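Local coordinates for Ice-binding protein (Colwellia, PDB 3WP9), which binds to the surface of ice crystals, inhibits their growth and suppresses recrystallization into larger grains, at residues V34-S37 and P38-G41; S70-L73 and L74-V78; L107-P111 and G112-W116. All blocks are in the same frame, centred on the assembly; numbering follows the deposited sequence.

Contact 1: residues V34-S37 and P38-G41; sequences VGTS and PITG
Thr36 and Ile39 meet because of how each branched side chain is rotated: Thr36 sends OG1 to the far side from its own nitrogen (chi1 -165°), and Ile39 does the same with CG1 (chi1 -158°), which leaves its methyl CG2 facing back to the threonine. The place is a turn of the right-handed beta-helix, where the chain leaves strand 33-36 and doubles back through a cis proline. Ile39 CG2 lies 3.5 Å from Thr36 OG1 and 3.8 Å from Thr36 CG2, so one methyl covers both branches. The two side chains cross obliquely. The hydroxyl takes its polar partner from outside the turn, bonding to Ser18 OG.

The cis peptide makes the bend sharp, bringing Ser37 CA to 3.0 Å from Pro38 CA. Ser37 OG sits close to the proline ring, 3.3 Å from Pro38 CA, with no hydrogen bond to Pro38 N, since that nitrogen has no hydrogen to offer. Further round, Thr40, probably an ice-binding residue by similarity, gives its OG1 to Asp59 OD2, and Gly41 N bonds to the other oxygen of that carboxylate. Across the mouth of the turn one water spends both its protons, donating to Thr36 O at 2.7 Å and to Ile39 O at 2.7 Å.

Contact 2: residues S70-L73 and L74-V78; sequences SPYL and LELAV
Ala77 N donates to Leu73 O over 3.0 Å, in a nearly straight bond with an angle of 177° at the hydrogen. It is one of the i to i+4 bonds that make this the first turns of alpha-helix 71-89. Leu76 N reaches Tyr72 O in the same way, Glu75 N reaches Pro71 O, and the series starts with Leu74 N on Ser70 O, longer at 3.2 Å. Ser70 holds the N-cap position, but it takes part through its backbone carbonyl, and its side chain makes no capping bond.

Outside this backbone frame the tyrosine ring is met at both flanks, CD1 and CE2, from the same side of its plane. Leu76 CG stands beside its own backbone N (chi1 -64°), so the side chain leans back toward the start of the helix and alongside Tyr72. Its CD1 comes within 3.8 Å of Tyr72 CE2, and its other methyl, CD2, lies 4.0 Å from Tyr72 OH. At the other flank Glu75, with its chain extended, brings OE1 to 3.5 Å from Tyr72 CD1, the ring carbon next to CG. The carboxylate is turned steeply to the ring, the two planes 77° apart, and both approaches are oblique. With Leu76 cut back to an alanine, the CE2 flank of the tyrosine would probably lose its apolar neighbour and the ring be freer to swing.

On the inward side Leu74 CD1 tucks against Ser70 O at 3.6 Å. From here the helix lies on the beta-helix wall: Leu74 and Ala77 press on Phe14 and Leu17 of strand 14-18, while Leu73 and Leu74 rest on Tyr56 of strand 55-57.

Contact 3: residues L107-P111 and G112-W116; sequences LTLEP and GVYKW
Leu109 and Tyr114 point at each other across the bend, their side chains at an oblique angle. The phenol end of the ring comes up obliquely to the leucine, with Tyr114 CZ 4.1 Å from Leu109 CB, while Leu109 CD2 lies 4.2 Å from Tyr114 CE2 further along the ring. Tyr114 CG lies opposite its own carbonyl carbon (chi1 -67°), which carries the ring back from strand 112-116 into the inside of the corner. Glu110 is set differently: its side chain runs at about a right angle to the tyrosine, the carboxylate plane 75° from that of the ring, and its aliphatic CG touches Tyr114 OH at 3.5 Å.

This is one corner of a coil of the right-handed beta-helix, joining strand 108-109 of a three-stranded parallel sheet to strand 112-116 of the large one. Gly112 makes the corner possible: at its backbone angles a CB would be jammed against Pro111 O. Glu110 O lies in the ring plane, at the edge, but its modelled approach to Tyr114 OH is too short to be trusted. Tyr114 also stacks on His96, and Leu109 O accepts a hydrogen bond from Trp136 NE1.

How the contacts relate
From the N terminus, contact 1 comes first, closing the tight turn where the chain leaves strand 33-36. Contact 2 follows at the start of helix 71-89, and contact 3 rounds the corner into strand 112-116. The three lie in series, each within one continuous run of residues, so none nests in or crosses another. Contacts 1 and 2 nonetheless pack together: Ser37 CB lies 3.5 Å from Leu74 CB, and Ser37 O 3.4 Å from Val78 CG2, joining the turn to the helix. Contact 3 stands apart, its centre about 33 Å from the centres of both others, beyond the chain's centre, yet contacts 1 and 3 reach the same large parallel sheet.

Contact 1: residues V34-S37 and P38-G41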
loop_
_atom_site.group_PDB
_atom_site.type_symbol
_atom_site.label_atom_id
_atom_site.label_comp_id
_atom_site.label_asym_id
_atom_site.label_seq_id
_atom_site.Cartn_x
_atom_site.Cartn_y
_atom_site.Cartn_z
ATOM N N VAL A 34 -6.837 -9.047 -6.097
ATOM C CA VAL A 34 -6.334 -7.902 -6.899
ATOM C C VAL A 34 -7.409 -7.511 -7.878
ATOM O O VAL A 34 -8.241 -8.350 -8.345
ATOM C CB VAL A 34 -5.066 -8.293 -7.701
ATOM C CG1 VAL A 34 -4.025 -8.896 -6.719
ATOM C CG2 VAL A 34 -5.425 -9.265 -8.788
ATOM N N GLY A 35 -7.330 -6.265 -8.257
ATOM C CA GLY A 35 -8.181 -5.753 -9.315
ATOM C C GLY A 35 -7.692 -4.462 -9.880
ATOM O O GLY A 35 -6.845 -3.781 -9.276
ATOM N N THR A 36 -8.260 -4.083 -11.017
ATOM C CA THR A 36 -7.960 -2.770 -11.578
ATOM C C THR A 36 -9.232 -2.240 -12.273
ATOM O O THR A 36 -10.011 -3.042 -12.834
ATOM C CB THR A 36 -6.721 -2.879 -12.563
ATOM O OG1 THR A 36 -6.180 -1.593 -12.858
ATOM C CG2 THR A 36 -7.075 -3.620 -13.868
ATOM N N SER A 37 -9.467 -0.945 -12.168
ATOM C CA SER A 37 -10.698 -0.332 -12.695
ATOM C C SER A 37 -10.475 1.172 -12.699
ATOM O O SER A 37 -9.960 1.748 -11.738
ATOM C CB SER A 37 -11.895 -0.775 -11.814
ATOM O OG SER A 37 -13.025 0.099 -12.076
ATOM N N PRO A 38 -10.927 1.887 -13.745
ATOM C CA PRO A 38 -11.903 1.479 -14.807
ATOM C C PRO A 38 -11.250 0.878 -16.060
ATOM O O PRO A 38 -11.941 0.494 -17.017
ATOM C CB PRO A 38 -12.583 2.806 -15.133
ATOM C CG PRO A 38 -11.493 3.792 -14.966
ATOM C CD PRO A 38 -10.704 3.326 -13.746
ATOM N N ILE A 39 -9.927 0.779 -16.063
ATOM C CA ILE A 39 -9.260 0.265 -17.227
ATOM C C ILE A 39 -9.602 -1.205 -17.476
ATOM O O ILE A 39 -9.847 -2.020 -16.524
ATOM C CB ILE A 39 -7.728 0.488 -17.062
ATOM C CG1 ILE A 39 -7.008 0.478 -18.421
ATOM C CG2 ILE A 39 -7.142 -0.539 -16.088
ATOM C CD1 ILE A 39 -5.925 1.509 -18.459
ATOM N N THR A 40 -9.614 -1.566 -18.764
ATOM C CA THR A 40 -9.846 -2.946 -19.191
ATOM C C THR A 40 -8.940 -3.954 -18.446
ATOM O O THR A 40 -7.774 -3.631 -18.110
ATOM C CB THR A 40 -9.603 -3.120 -20.746
ATOM O OG1 THR A 40 -9.584 -4.513 -21.078
ATOM C CG2 THR A 40 -8.235 -2.549 -21.114
ATOM N N GLY A 41 -9.479 -5.135 -18.151
ATOM C CA GLY A 41 -8.737 -6.291 -17.626
ATOM C C GLY A 41 -7.487 -6.677 -18.428
ATOM O O GLY A 41 -6.608 -7.378 -17.935
HETATM O O HOH W 1 -10.272 -4.319 -15.212
#

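Contact 2: residues S70-L73 and L74-V78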
loop_
_atom_site.group_PDB
_atom_site.type_symbol
_atom_site.label_atom_id
_atom_site.label_comp_id
_atom_site.label_asym_id
_atom_site.label_seq_id
_atom_site.Cartn_x
_atom_site.Cartn_y
_atom_site.Cartn_z
ATOM N N SER A 70 -16.371 -8.257 -12.913
ATOM C CA SER A 70 -17.095 -7.723 -11.764
ATOM C C SER A 70 -16.942 -6.207 -11.682
ATOM O O SER A 70 -16.390 -5.708 -10.677
ATOM C CB SER A 70 -16.561 -8.382 -10.484
ATOM O OG SER A 70 -17.538 -8.453 -9.488
ATOM N N PRO A 71 -17.445 -5.474 -12.710
ATOM C CA PRO A 71 -17.235 -4.030 -12.836
ATOM C C PRO A 71 -17.846 -3.230 -11.719
ATOM O O PRO A 71 -17.292 -2.198 -11.311
ATOM C CB PRO A 71 -17.864 -3.687 -14.184
ATOM C CG PRO A 71 -18.929 -4.735 -14.360
ATOM C CD PRO A 71 -18.236 -5.979 -13.841
ATOM N N TYR A 72 -18.991 -3.699 -11.182
ATOM C CA TYR A 72 -19.592 -2.893 -10.104
ATOM C C TYR A 72 -18.860 -2.935 -8.718
ATOM O O TYR A 72 -18.663 -1.904 -8.061
ATOM C CB TYR A 72 -21.094 -3.157 -10.017
ATOM C CG TYR A 72 -21.750 -2.078 -9.215
ATOM C CD1 TYR A 72 -21.951 -0.787 -9.767
ATOM C CD2 TYR A 72 -22.164 -2.312 -7.899
ATOM C CE1 TYR A 72 -22.556 0.244 -9.025
ATOM C CE2 TYR A 72 -22.763 -1.316 -7.165
ATOM C CZ TYR A 72 -22.946 -0.054 -7.702
ATOM O OH TYR A 72 -23.516 0.934 -6.967
ATOM N N LEU A 73 -18.453 -4.135 -8.304
ATOM C CA LEU A 73 -17.626 -4.349 -7.133
ATOM C C LEU A 73 -16.383 -3.469 -7.258
ATOM O O LEU A 73 -15.951 -2.833 -6.292
ATOM C CB LEU A 73 -17.189 -5.793 -7.026
ATOM C CG LEU A 73 -16.127 -6.057 -5.956
ATOM C CD1 LEU A 73 -16.354 -5.371 -4.598
ATOM C CD2 LEU A 73 -15.864 -7.540 -5.719
ATOM N N LEU A 74 -15.847 -3.410 -8.488
ATOM C CA LEU A 74 -14.604 -2.634 -8.674
ATOM C C LEU A 74 -14.821 -1.152 -8.610
ATOM O O LEU A 74 -14.007 -0.422 -8.080
ATOM C CB LEU A 74 -13.954 -2.998 -9.989
ATOM C CG LEU A 74 -13.114 -4.275 -9.886
ATOM C CD1 LEU A 74 -12.924 -4.773 -11.312
ATOM C CD2 LEU A 74 -11.795 -4.197 -9.130
ATOM N N GLU A 75 -15.940 -0.710 -9.136
ATOM C CA GLU A 75 -16.325 0.684 -9.079
ATOM C C GLU A 75 -16.459 1.158 -7.639
ATOM O O GLU A 75 -15.965 2.237 -7.315
ATOM C CB GLU A 75 -17.680 0.850 -9.749
ATOM C CG GLU A 75 -17.996 2.325 -9.967
ATOM C CD GLU A 75 -19.349 2.527 -10.623
ATOM O OE1 GLU A 75 -19.876 1.582 -11.282
ATOM O OE2 GLU A 75 -19.878 3.646 -10.486
ATOM N N LEU A 76 -17.098 0.333 -6.787
ATOM C CA LEU A 76 -17.220 0.636 -5.366
ATOM C C LEU A 76 -15.831 0.682 -4.720
ATOM O O LEU A 76 -15.547 1.687 -4.070
ATOM C CB LEU A 76 -18.102 -0.367 -4.613
ATOM C CG LEU A 76 -19.574 -0.396 -5.043
ATOM C CD1 LEU A 76 -20.296 -1.496 -4.237
ATOM C CD2 LEU A 76 -20.164 0.977 -4.862
ATOM N N ALA A 77 -15.011 -0.377 -4.880
ATOM C CA ALA A 77 -13.627 -0.387 -4.348
ATOM C C ALA A 77 -12.817 0.825 -4.748
ATOM O O ALA A 77 -12.149 1.476 -3.886
ATOM C CB ALA A 77 -12.857 -1.634 -4.777
ATOM N N VAL A 78 -12.821 1.146 -6.063
ATOM C CA VAL A 78 -12.055 2.331 -6.496
ATOM C C VAL A 78 -12.546 3.623 -5.872
ATOM O O VAL A 78 -11.777 4.536 -5.477
ATOM C CB VAL A 78 -11.949 2.394 -8.028
ATOM C CG1 VAL A 78 -11.401 3.774 -8.493
ATOM C CG2 VAL A 78 -11.069 1.265 -8.550
#

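Contact 3: residues L107-P111 and G112-W116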
loop_
_atom_site.group_PDB
_atom_site.type_symbol
_atom_site.label_atom_id
_atom_site.label_comp_id
_atom_site.label_asym_id
_atom_site.label_seq_id
_atom_site.Cartn_x
_atom_site.Cartn_y
_atom_site.Cartn_z
ATOM N N LEU A 107 14.778 6.240 12.824
ATOM C CA LEU A 107 13.759 6.686 13.801
ATOM C C LEU A 107 12.781 5.604 14.227
ATOM O O LEU A 107 12.394 4.707 13.501
ATOM C CB LEU A 107 12.967 7.909 13.202
ATOM C CG LEU A 107 13.788 9.152 12.876
ATOM C CD1 LEU A 107 12.845 10.214 12.230
ATOM C CD2 LEU A 107 14.489 9.715 14.069
ATOM N N THR A 108 12.380 5.657 15.497
ATOM C CA THR A 108 11.243 4.924 15.993
ATOM C C THR A 108 10.133 6.000 16.105
ATOM O O THR A 108 10.367 7.071 16.708
ATOM C CB THR A 108 11.535 4.335 17.376
ATOM O OG1 THR A 108 12.566 3.335 17.188
ATOM C CG2 THR A 108 10.341 3.689 17.859
ATOM N N LEU A 109 9.021 5.710 15.465
ATOM C CA LEU A 109 7.894 6.623 15.325
ATOM C C LEU A 109 6.765 6.143 16.255
ATOM O O LEU A 109 6.236 5.040 16.121
ATOM C CB LEU A 109 7.384 6.606 13.864
ATOM C CG LEU A 109 8.433 7.004 12.815
ATOM C CD1 LEU A 109 7.779 7.109 11.420
ATOM C CD2 LEU A 109 9.183 8.299 13.120
ATOM N N GLU A 110 6.355 7.001 17.195
ATOM C CA GLU A 110 5.202 6.683 18.041
ATOM C C GLU A 110 3.898 6.989 17.252
ATOM O O GLU A 110 3.981 7.723 16.239
ATOM C CB GLU A 110 5.272 7.555 19.321
ATOM C CG GLU A 110 5.495 9.048 18.976
ATOM C CD GLU A 110 5.264 10.054 20.128
ATOM O OE1 GLU A 110 5.502 9.706 21.311
ATOM O OE2 GLU A 110 4.864 11.214 19.840
ATOM N N PRO A 111 2.775 6.401 17.654
ATOM C CA PRO A 111 1.458 6.566 16.982
ATOM C C PRO A 111 1.156 8.054 16.859
ATOM O O PRO A 111 1.552 8.859 17.723
ATOM C CB PRO A 111 0.502 5.826 17.894
ATOM C CG PRO A 111 1.399 4.831 18.626
ATOM C CD PRO A 111 2.592 5.658 18.905
ATOM N N GLY A 112 0.538 8.459 15.780
ATOM C CA GLY A 112 0.355 9.889 15.557
ATOM C C GLY A 112 0.115 10.190 14.105
ATOM O O GLY A 112 0.189 9.280 13.244
ATOM N N VAL A 113 -0.164 11.461 13.845
ATOM C CA VAL A 113 -0.249 12.000 12.481
ATOM C C VAL A 113 1.037 12.711 12.148
ATOM O O VAL A 113 1.511 13.593 12.860
ATOM C CB VAL A 113 -1.548 12.920 12.292
ATOM C CG1 VAL A 113 -1.560 13.572 10.898
ATOM C CG2 VAL A 113 -2.831 12.095 12.542
ATOM N N TYR A 114 1.699 12.287 11.059
ATOM C CA TYR A 114 2.948 12.862 10.631
ATOM C C TYR A 114 2.722 13.479 9.286
ATOM O O TYR A 114 2.107 12.858 8.412
ATOM C CB TYR A 114 4.024 11.750 10.512
ATOM C CG TYR A 114 4.404 11.134 11.852
ATOM C CD1 TYR A 114 3.583 10.197 12.443
ATOM C CD2 TYR A 114 5.613 11.461 12.478
ATOM C CE1 TYR A 114 3.919 9.599 13.689
ATOM C CE2 TYR A 114 5.964 10.866 13.726
ATOM C CZ TYR A 114 5.095 9.965 14.305
ATOM O OH TYR A 114 5.406 9.346 15.539
ATOM N N LYS A 115 3.289 14.636 9.098
ATOM C CA LYS A 115 3.107 15.347 7.846
ATOM C C LYS A 115 4.423 15.860 7.304
ATOM O O LYS A 115 5.255 16.436 8.035
ATOM C CB LYS A 115 2.116 16.514 8.073
ATOM C CG LYS A 115 1.976 17.389 6.824
ATOM C CD LYS A 115 1.023 18.561 7.018
ATOM C CE LYS A 115 -0.395 18.041 7.183
ATOM N NZ LYS A 115 -0.881 17.444 5.898
ATOM N N TRP A 116 4.604 15.709 5.983
ATOM C CA TRP A 116 5.761 16.228 5.322
ATOM C C TRP A 116 5.278 16.958 4.094
ATOM O O TRP A 116 4.450 16.418 3.341
ATOM C CB TRP A 116 6.694 15.106 4.830
ATOM C CG TRP A 116 7.399 14.387 5.974
ATOM C CD1 TRP A 116 8.637 14.703 6.511
ATOM C CD2 TRP A 116 6.918 13.267 6.673
ATOM N NE1 TRP A 116 8.940 13.803 7.539
ATOM C CE2 TRP A 116 7.913 12.908 7.640
ATOM C CE3 TRP A 116 5.751 12.491 6.577
ATOM C CZ2 TRP A 116 7.746 11.831 8.491
ATOM C CZ3 TRP A 116 5.577 11.419 7.460
ATOM C CH2 TRP A 116 6.588 11.102 8.403
#